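PDB 6WB6: transferrin, which carries iron in the insect, binding a single ferric ion per molecule together with a carbonate anion. Local coordinates for residues Arg37-Cys42 / Asp52-Asp57; Gln70-Phe75 / Gly275-Asn280; Pro435-Ala440 / Ser574-Asn579; Val580-Ser585 / Glu648-Ile653. All blocks are in the same frame, centred on the assembly; numbering follows the deposited sequence.

Interactions 1 and 2 lie in the N-terminal half of the chain, where the ferric ion is bound; interactions 3 and 4 lie in the C-terminal half, about 40 to 51 Å away between centres. Interactions 1 and 2 are buried and share one antiparallel sheet through the neighbouring strands 53-56 and 275-279. Interactions 3 and 4 likewise meet through strands 437-443 and 581-582; interaction 4 is buried, interaction 3 only partly. The chemistry follows the place: backbone hydrogen bonds dominate interaction 2, within the sheet, while in interaction 1 a charged arginine, with two bridging waters, reaches the outermost strand 53-56, and aromatic rings packed on alanine, proline and methionine carry interactions 3 and 4.

Interaction 1: residues Arg37-Cys42 / Asp52-Asp57; sequences RDRVEC and DFVPVD
The guanidinium of Arg39 has the peptide of Pro55 over one face, with Pro55 C 3.9 Å above the plane toward the rim and Val56 CA on the same face, while the carboxylate of Asp57 sits at its edge. Pro55 O is 2.9 Å from Arg39 NE, yet the angle is too poor for a hydrogen bond, as expected of an oxygen above the plane rather than in line with an N-H. The carboxylate and guanidinium planes are 80° apart, and the salt bridge from Arg39 NH1 to Asp57 OD2 is long, 3.6 Å. Two waters fill in: one is held by Asp57 OD2 at 2.7 Å and accepts from Arg39 NH1 at 3.2 Å, and a second, bound through Asp57 OD1, accepts only weakly from that nitrogen. Arg39 suits this place because its chain, with CG anti to the backbone N (chi1 -163°), is long enough to reach from the start of helix 39-47 to the end of strand 53-56. Beside it the contact turns apolar, Cys42 CB meeting Val54 CG2 at 3.7 Å; Cys42 is also tied to Cys8 by a disulfide. Arg39's stronger partner is Asp60, outside these segments. Asp57 is a predicted iron ligand, but its carboxylate, shared among Arg39, Gln274, Arg376 and two waters and about 12 Å from the iron, is consistent with no such role in this structure.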
loop_
_atom_site.group_PDB
_atom_site.type_symbol
_atom_site.label_atom_id
_atom_site.label_comp_id
_atom_site.label_asym_id
_atom_site.label_seq_id
_atom_site.Cartn_x
_atom_site.Cartn_y
_atom_site.Cartn_z
ATOM N N ARG A 37 -4.568 14.098 11.181
ATOM C CA ARG A 37 -4.903 12.753 10.709
ATOM C C ARG A 37 -3.658 12.031 10.213
ATOM O O ARG A 37 -3.514 10.811 10.382
ATOM C CB ARG A 37 -5.949 12.853 9.587
ATOM C CG ARG A 37 -6.119 11.571 8.748
ATOM C CD ARG A 37 -6.918 11.820 7.465
ATOM N NE ARG A 37 -6.032 12.247 6.396
ATOM C CZ ARG A 37 -6.051 13.438 5.812
ATOM N NH1 ARG A 37 -6.956 14.347 6.151
ATOM N NH2 ARG A 37 -5.182 13.703 4.853
ATOM N N ASP A 38 -2.763 12.774 9.584
ATOM C CA ASP A 38 -1.531 12.235 9.031
ATOM C C ASP A 38 -0.720 13.411 8.526
ATOM O O ASP A 38 -1.191 14.561 8.541
ATOM C CB ASP A 38 -1.833 11.246 7.913
ATOM C CG ASP A 38 -2.853 11.802 6.884
ATOM O OD1 ASP A 38 -2.716 12.962 6.417
ATOM O OD2 ASP A 38 -3.789 11.061 6.546
ATOM N N ARG A 39 0.482 13.117 8.020
ATOM C CA ARG A 39 1.337 14.181 7.525
ATOM C C ARG A 39 0.659 14.982 6.411
ATOM O O ARG A 39 0.837 16.203 6.326
ATOM C CB ARG A 39 2.652 13.591 7.042
ATOM C CG ARG A 39 3.728 14.618 6.904
ATOM C CD ARG A 39 5.063 14.014 6.543
ATOM N NE ARG A 39 5.767 13.498 7.717
ATOM C CZ ARG A 39 6.883 12.778 7.656
ATOM N NH1 ARG A 39 7.433 12.456 6.477
ATOM N NH2 ARG A 39 7.439 12.358 8.770
ATOM N N VAL A 40 -0.071 14.320 5.512
ATOM C CA VAL A 40 -0.726 15.072 4.437
ATOM C C VAL A 40 -1.623 16.157 5.027
ATOM O O VAL A 40 -1.518 17.338 4.670
ATOM C CB VAL A 40 -1.499 14.134 3.491
ATOM C CG1 VAL A 40 -2.302 14.942 2.458
ATOM C CG2 VAL A 40 -0.540 13.264 2.760
ATOM N N GLU A 41 -2.489 15.783 5.968
ATOM C CA GLU A 41 -3.280 16.802 6.654
ATOM C C GLU A 41 -2.402 17.849 7.339
ATOM O O GLU A 41 -2.750 19.037 7.351
ATOM C CB GLU A 41 -4.210 16.176 7.692
ATOM C CG GLU A 41 -5.077 17.256 8.348
ATOM C CD GLU A 41 -6.278 16.725 9.100
ATOM O OE1 GLU A 41 -7.407 17.091 8.700
ATOM O OE2 GLU A 41 -6.087 15.955 10.072
ATOM N N CYS A 42 -1.274 17.425 7.938
ATOM C CA CYS A 42 -0.415 18.368 8.659
ATOM C C CYS A 42 -0.026 19.536 7.775
ATOM O O CYS A 42 -0.009 20.686 8.228
ATOM C CB CYS A 42 0.859 17.677 9.180
ATOM S SG CYS A 42 0.654 16.833 10.738
ATOM N N ASP A 52 2.760 25.268 12.937
ATOM C CA ASP A 52 3.803 26.115 12.392
ATOM C C ASP A 52 4.817 25.345 11.568
ATOM O O ASP A 52 5.401 25.925 10.656
ATOM C CB ASP A 52 4.528 26.864 13.520
ATOM C CG ASP A 52 3.570 27.750 14.326
ATOM O OD1 ASP A 52 2.863 28.562 13.703
ATOM O OD2 ASP A 52 3.524 27.622 15.557
ATOM N N PHE A 53 5.013 24.053 11.841
ATOM C CA PHE A 53 5.961 23.265 11.068
ATOM C C PHE A 53 5.691 21.785 11.266
ATOM O O PHE A 53 4.983 21.361 12.192
ATOM C CB PHE A 53 7.405 23.586 11.454
ATOM C CG PHE A 53 7.785 23.110 12.847
ATOM C CD1 PHE A 53 7.118 23.582 13.969
ATOM C CD2 PHE A 53 8.839 22.203 13.018
ATOM C CE1 PHE A 53 7.485 23.154 15.262
ATOM C CE2 PHE A 53 9.227 21.767 14.277
ATOM C CZ PHE A 53 8.564 22.221 15.408
ATOM N N VAL A 54 6.310 21.003 10.391
ATOM C CA VAL A 54 6.123 19.563 10.352
ATOM C C VAL A 54 7.300 18.941 9.607
ATOM O O VAL A 54 7.832 19.547 8.669
ATOM C CB VAL A 54 4.780 19.217 9.689
ATOM C CG1 VAL A 54 4.800 19.647 8.210
ATOM C CG2 VAL A 54 4.471 17.750 9.861
ATOM N N PRO A 55 7.755 17.760 10.008
ATOM C CA PRO A 55 8.782 17.059 9.233
ATOM C C PRO A 55 8.233 16.542 7.906
ATOM O O PRO A 55 7.090 16.095 7.814
ATOM C CB PRO A 55 9.184 15.904 10.161
ATOM C CG PRO A 55 7.949 15.679 10.993
ATOM C CD PRO A 55 7.429 17.042 11.254
ATOM N N VAL A 56 9.069 16.584 6.879
ATOM C CA VAL A 56 8.659 16.240 5.524
ATOM C C VAL A 56 9.769 15.446 4.846
ATOM O O VAL A 56 10.953 15.773 4.986
ATOM C CB VAL A 56 8.342 17.504 4.694
ATOM C CG1 VAL A 56 6.960 18.099 5.043
ATOM C CG2 VAL A 56 9.434 18.522 4.889
ATOM N N ASP A 57 9.385 14.413 4.100
ATOM C CA ASP A 57 10.240 13.910 3.044
ATOM C C ASP A 57 10.121 14.836 1.833
ATOM O O ASP A 57 9.174 15.618 1.740
ATOM C CB ASP A 57 9.850 12.483 2.658
ATOM C CG ASP A 57 9.906 11.500 3.829
ATOM O OD1 ASP A 57 10.785 11.611 4.721
ATOM O OD2 ASP A 57 9.068 10.586 3.836
HETATM O O HOH W 1 10.421 12.400 7.175
HETATM O O HOH W 2 9.087 9.754 6.382
#

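Interaction 2: residues Gln70-Phe75 / Gly275-Asn280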
loop_
_atom_site.group_PDB
_atom_site.type_symbol
_atom_site.label_atom_id
_atom_site.label_comp_id
_atom_site.label_asym_id
_atom_site.label_seq_id
_atom_site.Cartn_x
_atom_site.Cartn_y
_atom_site.Cartn_z
ATOM N N GLN A 70 0.059 28.309 -1.465
ATOM C CA GLN A 70 0.941 27.938 -0.364
ATOM C C GLN A 70 2.092 28.935 -0.238
ATOM O O GLN A 70 2.506 29.567 -1.206
ATOM C CB GLN A 70 1.462 26.500 -0.533
ATOM C CG GLN A 70 2.192 26.216 -1.825
ATOM C CD GLN A 70 3.619 26.740 -1.830
ATOM O OE1 GLN A 70 4.250 26.929 -0.779
ATOM N NE2 GLN A 70 4.130 27.002 -3.024
ATOM N N ASP A 71 2.565 29.120 0.997
ATOM C CA ASP A 71 3.741 29.930 1.277
ATOM C C ASP A 71 4.682 29.173 2.222
ATOM O O ASP A 71 5.323 29.751 3.109
ATOM C CB ASP A 71 3.344 31.321 1.803
ATOM C CG ASP A 71 2.648 31.299 3.166
ATOM O OD1 ASP A 71 2.332 30.222 3.698
ATOM O OD2 ASP A 71 2.404 32.405 3.703
ATOM N N PHE A 72 4.787 27.858 2.009
ATOM C CA PHE A 72 5.695 27.010 2.770
ATOM C C PHE A 72 7.133 27.461 2.605
ATOM O O PHE A 72 7.497 28.134 1.637
ATOM C CB PHE A 72 5.601 25.557 2.321
ATOM C CG PHE A 72 4.312 24.909 2.648
ATOM C CD1 PHE A 72 4.017 24.568 3.946
ATOM C CD2 PHE A 72 3.413 24.600 1.664
ATOM C CE1 PHE A 72 2.847 23.949 4.263
ATOM C CE2 PHE A 72 2.223 23.993 1.977
ATOM C CZ PHE A 72 1.943 23.662 3.290
ATOM N N VAL A 73 7.966 27.051 3.555
ATOM C CA VAL A 73 9.403 27.272 3.471
ATOM C C VAL A 73 10.086 26.070 4.091
ATOM O O VAL A 73 9.766 25.685 5.218
ATOM C CB VAL A 73 9.833 28.566 4.191
ATOM C CG1 VAL A 73 9.444 28.516 5.675
ATOM C CG2 VAL A 73 11.325 28.771 4.051
ATOM N N VAL A 74 10.983 25.442 3.344
ATOM C CA VAL A 74 11.859 24.427 3.920
ATOM C C VAL A 74 12.985 25.157 4.635
ATOM O O VAL A 74 13.880 25.697 3.992
ATOM C CB VAL A 74 12.401 23.468 2.858
ATOM C CG1 VAL A 74 13.432 22.527 3.485
ATOM C CG2 VAL A 74 11.230 22.680 2.238
ATOM N N PHE A 75 12.940 25.169 5.973
ATOM C CA PHE A 75 13.906 25.914 6.771
ATOM C C PHE A 75 14.878 25.012 7.512
ATOM O O PHE A 75 15.720 25.517 8.255
ATOM C CB PHE A 75 13.179 26.829 7.776
ATOM C CG PHE A 75 12.401 26.080 8.817
ATOM C CD1 PHE A 75 12.994 25.694 10.000
ATOM C CD2 PHE A 75 11.067 25.753 8.602
ATOM C CE1 PHE A 75 12.288 25.011 10.949
ATOM C CE2 PHE A 75 10.354 25.052 9.552
ATOM C CZ PHE A 75 10.971 24.688 10.731
ATOM N N GLY A 275 13.606 17.009 5.921
ATOM C CA GLY A 275 13.756 18.077 6.891
ATOM C C GLY A 275 12.437 18.572 7.446
ATOM O O GLY A 275 11.495 17.795 7.609
ATOM N N LEU A 276 12.366 19.861 7.755
ATOM C CA LEU A 276 11.175 20.471 8.331
ATOM C C LEU A 276 10.667 21.541 7.385
ATOM O O LEU A 276 11.455 22.293 6.802
ATOM C CB LEU A 276 11.446 21.111 9.694
ATOM C CG LEU A 276 12.125 20.256 10.755
ATOM C CD1 LEU A 276 12.624 21.161 11.895
ATOM C CD2 LEU A 276 11.132 19.200 11.233
ATOM N N ILE A 277 9.354 21.600 7.247
ATOM C CA ILE A 277 8.679 22.600 6.440
ATOM C C ILE A 277 7.788 23.412 7.379
ATOM O O ILE A 277 7.233 22.873 8.340
ATOM C CB ILE A 277 7.881 21.912 5.307
ATOM C CG1 ILE A 277 7.683 22.845 4.098
ATOM C CG2 ILE A 277 6.571 21.381 5.847
ATOM C CD1 ILE A 277 6.840 22.231 2.951
ATOM N N GLY A 278 7.681 24.711 7.127
ATOM C CA GLY A 278 6.768 25.541 7.887
ATOM C C GLY A 278 6.212 26.661 7.035
ATOM O O GLY A 278 6.665 26.908 5.913
ATOM N N HIS A 279 5.201 27.340 7.574
ATOM C CA HIS A 279 4.662 28.468 6.847
ATOM C C HIS A 279 5.629 29.638 6.910
ATOM O O HIS A 279 6.545 29.689 7.732
ATOM C CB HIS A 279 3.299 28.874 7.381
ATOM C CG HIS A 279 3.282 29.186 8.841
ATOM N ND1 HIS A 279 3.800 30.348 9.360
ATOM C CD2 HIS A 279 2.794 28.487 9.889
ATOM C CE1 HIS A 279 3.644 30.346 10.673
ATOM N NE2 HIS A 279 3.035 29.228 11.019
ATOM N N ASN A 280 5.422 30.580 6.001
ATOM C CA ASN A 280 6.387 31.651 5.805
ATOM C C ASN A 280 6.521 32.519 7.051
ATOM O O ASN A 280 7.584 33.106 7.284
ATOM C CB ASN A 280 5.973 32.481 4.590
ATOM C CG ASN A 280 6.999 33.494 4.201
ATOM O OD1 ASN A 280 8.122 33.146 3.836
ATOM N ND2 ASN A 280 6.619 34.769 4.250
#
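Val73 and Gly278 form an antiparallel hydrogen-bonded pair: Val73 N gives to Gly278 O at 2.7 Å, and Gly278 N returns a straighter bond to Val73 O at 3.0 Å (164°). Two residues on, the bond from Phe75 N to Leu276 O is weak at 3.3 Å. A CA-H...O contact accompanies them, Phe72 CA lying 3.3 Å from Gly278 O. Outside this core, Phe72 CB rests 3.6 Å from Ile277 CD1, and Val74 CG2 touches Ile277 CG1 on the same face of the sheet; beta-branched residues suit extended strands, and their methyls close such a face. Around Phe75, whose CG stands between the backbone N and the carbonyl carbon (chi1 65°), the ring turns back over the partner strand. Leu276 O lies over one of its faces, Gly278 N at its edge 3.6 Å from CE2, and Leu276 CB is 3.8 Å from CZ. An alanine in place of Phe75 would probably open a gap beside Leu276 and Gly278 and leave the backbone there without its aromatic cover. Glycine fits position 278 because a CB there would come within 3.1 Å of Phe75 CE2. Asp71 and His279, at the far end, are held by Arg49 and Asp52 respectively. Polar bonding is thus spent mainly on the two backbones, joining strands far apart in sequence, while the side chains make the apolar contacts at their faces.

Interaction 3: residues Pro435-Ala440 / Ser574-Asn579; sequences PNYAVA and SFATCN
Tyr437 lays one face of its ring on Ala576, whose CA is 3.9 Å from the ring centroid and 8° off its normal, a CH-pi contact made by the backbone carbon; alanine adds only a CB, 4.2 Å from Tyr437 CE1. The tyrosine CB points toward the loop, and CG stands anti to the carbonyl carbon (chi1 -74°). Phe575 crosses it at about a right angle and presents its own edge, CD2 lying 3.9 Å from Tyr437 CD1. Its CG takes the crowded position between the backbone N and the carbonyl carbon (chi1 57°). Phe575 CB meets Val439 CG1 at 3.5 Å. Asn579 closes the loop on itself: ND2 gives to Phe575 O at 2.9 Å, in the plane of that carbonyl, which also accepts from Cys578 N. Fixed so, the amide comes obliquely up to the tyrosine ring, Asn579 ND2 3.4 Å from Tyr437 CD2. Replacing Tyr437 by an alanine would probably leave Ala576 and the Asn579 amide without the ring they pack on, and a gap beside Phe575. Cys578 is pinned by its disulfide to Cys561. The arrangement is that of a disulfide-tied loop packed beside strand 437-443, in a mixed sheet of the C-terminal transferrin-like lobe.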
loop_
_atom_site.group_PDB
_atom_site.type_symbol
_atom_site.label_atom_id
_atom_site.label_comp_id
_atom_site.label_asym_id
_atom_site.label_seq_id
_atom_site.Cartn_x
_atom_site.Cartn_y
_atom_site.Cartn_z
ATOM N N PRO A 435 -9.949 -12.216 3.909
ATOM C CA PRO A 435 -11.363 -11.816 3.973
ATOM C C PRO A 435 -12.026 -12.505 5.148
ATOM O O PRO A 435 -11.486 -13.457 5.706
ATOM C CB PRO A 435 -11.947 -12.295 2.645
ATOM C CG PRO A 435 -10.757 -12.602 1.780
ATOM C CD PRO A 435 -9.673 -13.007 2.696
ATOM N N ASN A 436 -13.195 -12.010 5.540
ATOM C CA ASN A 436 -13.998 -12.752 6.500
ATOM C C ASN A 436 -14.483 -14.045 5.865
ATOM O O ASN A 436 -14.630 -14.140 4.644
ATOM C CB ASN A 436 -15.193 -11.935 6.958
ATOM C CG ASN A 436 -14.785 -10.726 7.767
ATOM O OD1 ASN A 436 -13.928 -10.815 8.651
ATOM N ND2 ASN A 436 -15.353 -9.579 7.429
ATOM N N TYR A 437 -14.736 -15.042 6.708
ATOM C CA TYR A 437 -15.356 -16.287 6.283
ATOM C C TYR A 437 -16.635 -16.540 7.063
ATOM O O TYR A 437 -16.706 -16.301 8.275
ATOM C CB TYR A 437 -14.417 -17.471 6.477
ATOM C CG TYR A 437 -13.308 -17.506 5.460
ATOM C CD1 TYR A 437 -12.350 -16.505 5.421
ATOM C CD2 TYR A 437 -13.230 -18.519 4.534
ATOM C CE1 TYR A 437 -11.342 -16.534 4.485
ATOM C CE2 TYR A 437 -12.228 -18.558 3.601
ATOM C CZ TYR A 437 -11.288 -17.566 3.580
ATOM O OH TYR A 437 -10.275 -17.598 2.657
ATOM N N ALA A 438 -17.637 -17.036 6.358
ATOM C CA ALA A 438 -18.779 -17.630 7.028
ATOM C C ALA A 438 -18.375 -18.995 7.562
ATOM O O ALA A 438 -17.879 -19.847 6.814
ATOM C CB ALA A 438 -19.964 -17.755 6.073
ATOM N N VAL A 439 -18.560 -19.211 8.857
ATOM C CA VAL A 439 -18.131 -20.460 9.465
ATOM C C VAL A 439 -19.300 -21.075 10.207
ATOM O O VAL A 439 -20.386 -20.499 10.298
ATOM C CB VAL A 439 -16.924 -20.294 10.406
ATOM C CG1 VAL A 439 -15.834 -19.523 9.697
ATOM C CG2 VAL A 439 -17.314 -19.614 11.711
ATOM N N ALA A 440 -19.065 -22.302 10.670
ATOM C CA ALA A 440 -20.034 -23.114 11.396
ATOM C C ALA A 440 -19.404 -23.477 12.728
ATOM O O ALA A 440 -18.473 -24.291 12.771
ATOM C CB ALA A 440 -20.398 -24.373 10.621
ATOM N N SER A 574 -8.712 -21.225 12.613
ATOM C CA SER A 574 -8.420 -21.786 11.306
ATOM C C SER A 574 -9.549 -21.565 10.317
ATOM O O SER A 574 -9.533 -22.167 9.240
ATOM C CB SER A 574 -8.124 -23.282 11.419
ATOM O OG SER A 574 -9.334 -23.999 11.555
ATOM N N PHE A 575 -10.501 -20.691 10.643
ATOM C CA PHE A 575 -11.654 -20.428 9.785
ATOM C C PHE A 575 -11.297 -20.326 8.304
ATOM O O PHE A 575 -12.078 -20.781 7.460
ATOM C CB PHE A 575 -12.375 -19.153 10.247
ATOM C CG PHE A 575 -11.505 -17.937 10.275
ATOM C CD1 PHE A 575 -10.764 -17.629 11.393
ATOM C CD2 PHE A 575 -11.426 -17.101 9.173
ATOM C CE1 PHE A 575 -9.951 -16.512 11.419
ATOM C CE2 PHE A 575 -10.630 -15.982 9.194
ATOM C CZ PHE A 575 -9.886 -15.682 10.317
ATOM N N ALA A 576 -10.124 -19.774 7.956
ATOM C CA ALA A 576 -9.784 -19.629 6.541
ATOM C C ALA A 576 -9.744 -20.964 5.796
ATOM O O ALA A 576 -9.804 -20.961 4.568
ATOM C CB ALA A 576 -8.444 -18.918 6.355
ATOM N N THR A 577 -9.668 -22.101 6.493
ATOM C CA THR A 577 -9.724 -23.400 5.825
ATOM C C THR A 577 -10.764 -24.339 6.437
ATOM O O THR A 577 -10.859 -25.502 6.019
ATOM C CB THR A 577 -8.344 -24.076 5.843
ATOM O OG1 THR A 577 -7.984 -24.392 7.192
ATOM C CG2 THR A 577 -7.292 -23.161 5.225
ATOM N N CYS A 578 -11.547 -23.862 7.403
ATOM C CA CYS A 578 -12.557 -24.651 8.117
ATOM C C CYS A 578 -13.779 -23.744 8.210
ATOM O O CYS A 578 -13.900 -22.959 9.157
ATOM C CB CYS A 578 -12.087 -25.080 9.504
ATOM S SG CYS A 578 -13.292 -26.134 10.363
ATOM N N ASN A 579 -14.665 -23.846 7.225
ATOM C CA ASN A 579 -15.652 -22.802 7.018
ATOM C C ASN A 579 -16.783 -23.347 6.162
ATOM O O ASN A 579 -16.760 -24.497 5.723
ATOM C CB ASN A 579 -15.023 -21.590 6.340
ATOM C CG ASN A 579 -14.360 -21.947 5.005
ATOM O OD1 ASN A 579 -15.040 -22.280 4.027
ATOM N ND2 ASN A 579 -13.026 -21.876 4.965
HETATM O O HOH W 3 -16.637 -23.663 9.978
#

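Interaction 4: residues Val580-Ser585 / Glu648-Ile653; sequences VAMAPS and EKFKTI
Ala581 and Met582 form a short strand facing helix 644-659, entered through a classic beta bulge in which Val580 and Ala581 both face Ala438 of strand 437-443; from there the chain runs on through Pro584, whose CA is 7.4 Å from Phe650 CA. This is a sheet edge covered by a late helix in the C-terminal transferrin-like lobe, and strand 581-582 leads directly from the mixed sheet to strand 587-590 of the antiparallel one. Lys649 and Ile653 are one helical turn apart, and Phe650 lies next to Lys649; all three point toward the strand. Phe650 is the main contributor. Its CG is anti to the carbonyl carbon (chi1 -70°). The ring packs on Pro584: CB of the proline stands over the ring centre, 4.2 Å from the centroid, a CH-pi contact well served by a rigid, saturated ring. Met582 O lies at the ring edge, 3.2 Å from Phe650 CE1. The methionine side chain crosses the phenylalanine at about a right angle, and its flexible, unbranched chain can bend at chi3 (84°) to bring the methyl round to the aromatic tip. Ala581 is small enough for Ile653 CD1 to approach its CB at 4.3 Å, while Lys649 ends near the same methyl, NZ 3.7 Å from Ala581 CB. Phe475 of helix 467-479 packs on Ile653 as well, and Phe467 on Pro584. The tightest apolar approach is Met582 CE to Phe650 CZ, at 3.4 Å.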
loop_
_atom_site.group_PDB
_atom_site.type_symbol
_atom_site.label_atom_id
_atom_site.label_comp_id
_atom_site.label_asym_id
_atom_site.label_seq_id
_atom_site.Cartn_x
_atom_site.Cartn_y
_atom_site.Cartn_z
ATOM N N VAL A 580 -17.761 -22.488 5.912
ATOM C CA VAL A 580 -18.813 -22.752 4.955
ATOM C C VAL A 580 -18.526 -22.072 3.631
ATOM O O VAL A 580 -18.540 -22.713 2.584
ATOM C CB VAL A 580 -20.179 -22.305 5.513
ATOM C CG1 VAL A 580 -21.281 -22.815 4.601
ATOM C CG2 VAL A 580 -20.362 -22.797 6.931
ATOM N N ALA A 581 -18.278 -20.766 3.666
ATOM C CA ALA A 581 -17.922 -20.020 2.473
ATOM C C ALA A 581 -17.066 -18.843 2.883
ATOM O O ALA A 581 -17.205 -18.307 3.988
ATOM C CB ALA A 581 -19.165 -19.509 1.712
ATOM N N MET A 582 -16.207 -18.424 1.970
ATOM C CA MET A 582 -15.575 -17.131 2.109
ATOM C C MET A 582 -16.628 -16.040 1.975
ATOM O O MET A 582 -17.574 -16.164 1.193
ATOM C CB MET A 582 -14.494 -16.959 1.050
ATOM C CG MET A 582 -13.639 -15.735 1.292
ATOM S SD MET A 582 -12.333 -15.580 0.082
ATOM C CE MET A 582 -13.262 -14.771 -1.189
ATOM N N ALA A 583 -16.469 -14.992 2.740
ATOM C CA ALA A 583 -17.446 -13.925 2.803
ATOM C C ALA A 583 -17.043 -12.797 1.875
ATOM O O ALA A 583 -15.872 -12.399 1.868
ATOM C CB ALA A 583 -17.574 -13.406 4.231
ATOM N N PRO A 584 -17.947 -12.253 1.066
ATOM C CA PRO A 584 -17.571 -11.085 0.263
ATOM C C PRO A 584 -17.250 -9.924 1.184
ATOM O O PRO A 584 -18.047 -9.564 2.046
ATOM C CB PRO A 584 -18.811 -10.826 -0.602
ATOM C CG PRO A 584 -19.921 -11.459 0.143
ATOM C CD PRO A 584 -19.350 -12.636 0.861
ATOM N N SER A 585 -16.046 -9.385 1.034
ATOM C CA SER A 585 -15.622 -8.183 1.734
ATOM C C SER A 585 -15.808 -7.011 0.794
ATOM O O SER A 585 -15.954 -7.198 -0.412
ATOM C CB SER A 585 -14.150 -8.254 2.156
ATOM O OG SER A 585 -13.293 -7.971 1.065
ATOM N N GLU A 648 -16.508 -16.174 -9.147
ATOM C CA GLU A 648 -17.480 -17.081 -9.734
ATOM C C GLU A 648 -18.294 -17.780 -8.665
ATOM O O GLU A 648 -19.512 -17.919 -8.809
ATOM C CB GLU A 648 -16.770 -18.073 -10.640
ATOM C CG GLU A 648 -16.245 -17.334 -11.849
ATOM C CD GLU A 648 -15.401 -18.182 -12.776
ATOM O OE1 GLU A 648 -14.993 -19.311 -12.390
ATOM O OE2 GLU A 648 -15.148 -17.687 -13.893
ATOM N N LYS A 649 -17.656 -18.157 -7.553
ATOM C CA LYS A 649 -18.420 -18.710 -6.449
ATOM C C LYS A 649 -19.423 -17.692 -5.901
ATOM O O LYS A 649 -20.570 -18.043 -5.606
ATOM C CB LYS A 649 -17.488 -19.195 -5.343
ATOM C CG LYS A 649 -18.279 -19.600 -4.123
ATOM C CD LYS A 649 -17.676 -20.712 -3.326
ATOM C CE LYS A 649 -18.690 -21.224 -2.315
ATOM N NZ LYS A 649 -18.004 -21.684 -1.087
ATOM N N PHE A 650 -19.018 -16.422 -5.765
ATOM C CA PHE A 650 -19.954 -15.415 -5.267
ATOM C C PHE A 650 -21.140 -15.266 -6.210
ATOM O O PHE A 650 -22.273 -15.057 -5.764
ATOM C CB PHE A 650 -19.254 -14.066 -5.071
ATOM C CG PHE A 650 -18.272 -14.040 -3.908
ATOM C CD1 PHE A 650 -18.540 -14.715 -2.728
ATOM C CD2 PHE A 650 -17.082 -13.349 -4.011
ATOM C CE1 PHE A 650 -17.639 -14.689 -1.684
ATOM C CE2 PHE A 650 -16.185 -13.335 -2.982
ATOM C CZ PHE A 650 -16.464 -13.998 -1.819
ATOM N N LYS A 651 -20.902 -15.389 -7.517
ATOM C CA LYS A 651 -22.004 -15.315 -8.471
ATOM C C LYS A 651 -22.936 -16.507 -8.340
ATOM O O LYS A 651 -24.157 -16.360 -8.467
ATOM C CB LYS A 651 -21.467 -15.227 -9.898
ATOM C CG LYS A 651 -20.867 -13.882 -10.244
ATOM C CD LYS A 651 -20.668 -13.731 -11.733
ATOM C CE LYS A 651 -19.716 -14.778 -12.279
ATOM N NZ LYS A 651 -19.025 -14.261 -13.471
ATOM N N THR A 652 -22.391 -17.695 -8.092
ATOM C CA THR A 652 -23.264 -18.855 -7.962
ATOM C C THR A 652 -24.119 -18.726 -6.711
ATOM O O THR A 652 -25.332 -18.971 -6.749
ATOM C CB THR A 652 -22.446 -20.155 -7.938
ATOM O OG1 THR A 652 -21.621 -20.219 -9.113
ATOM C CG2 THR A 652 -23.359 -21.386 -7.910
ATOM N N ILE A 653 -23.509 -18.300 -5.603
ATOM C CA ILE A 653 -24.264 -18.110 -4.371
ATOM C C ILE A 653 -25.422 -17.145 -4.601
ATOM O O ILE A 653 -26.576 -17.437 -4.266
ATOM C CB ILE A 653 -23.333 -17.620 -3.257
ATOM C CG1 ILE A 653 -22.426 -18.787 -2.821
ATOM C CG2 ILE A 653 -24.158 -17.041 -2.123
ATOM C CD1 ILE A 653 -21.326 -18.408 -1.808
#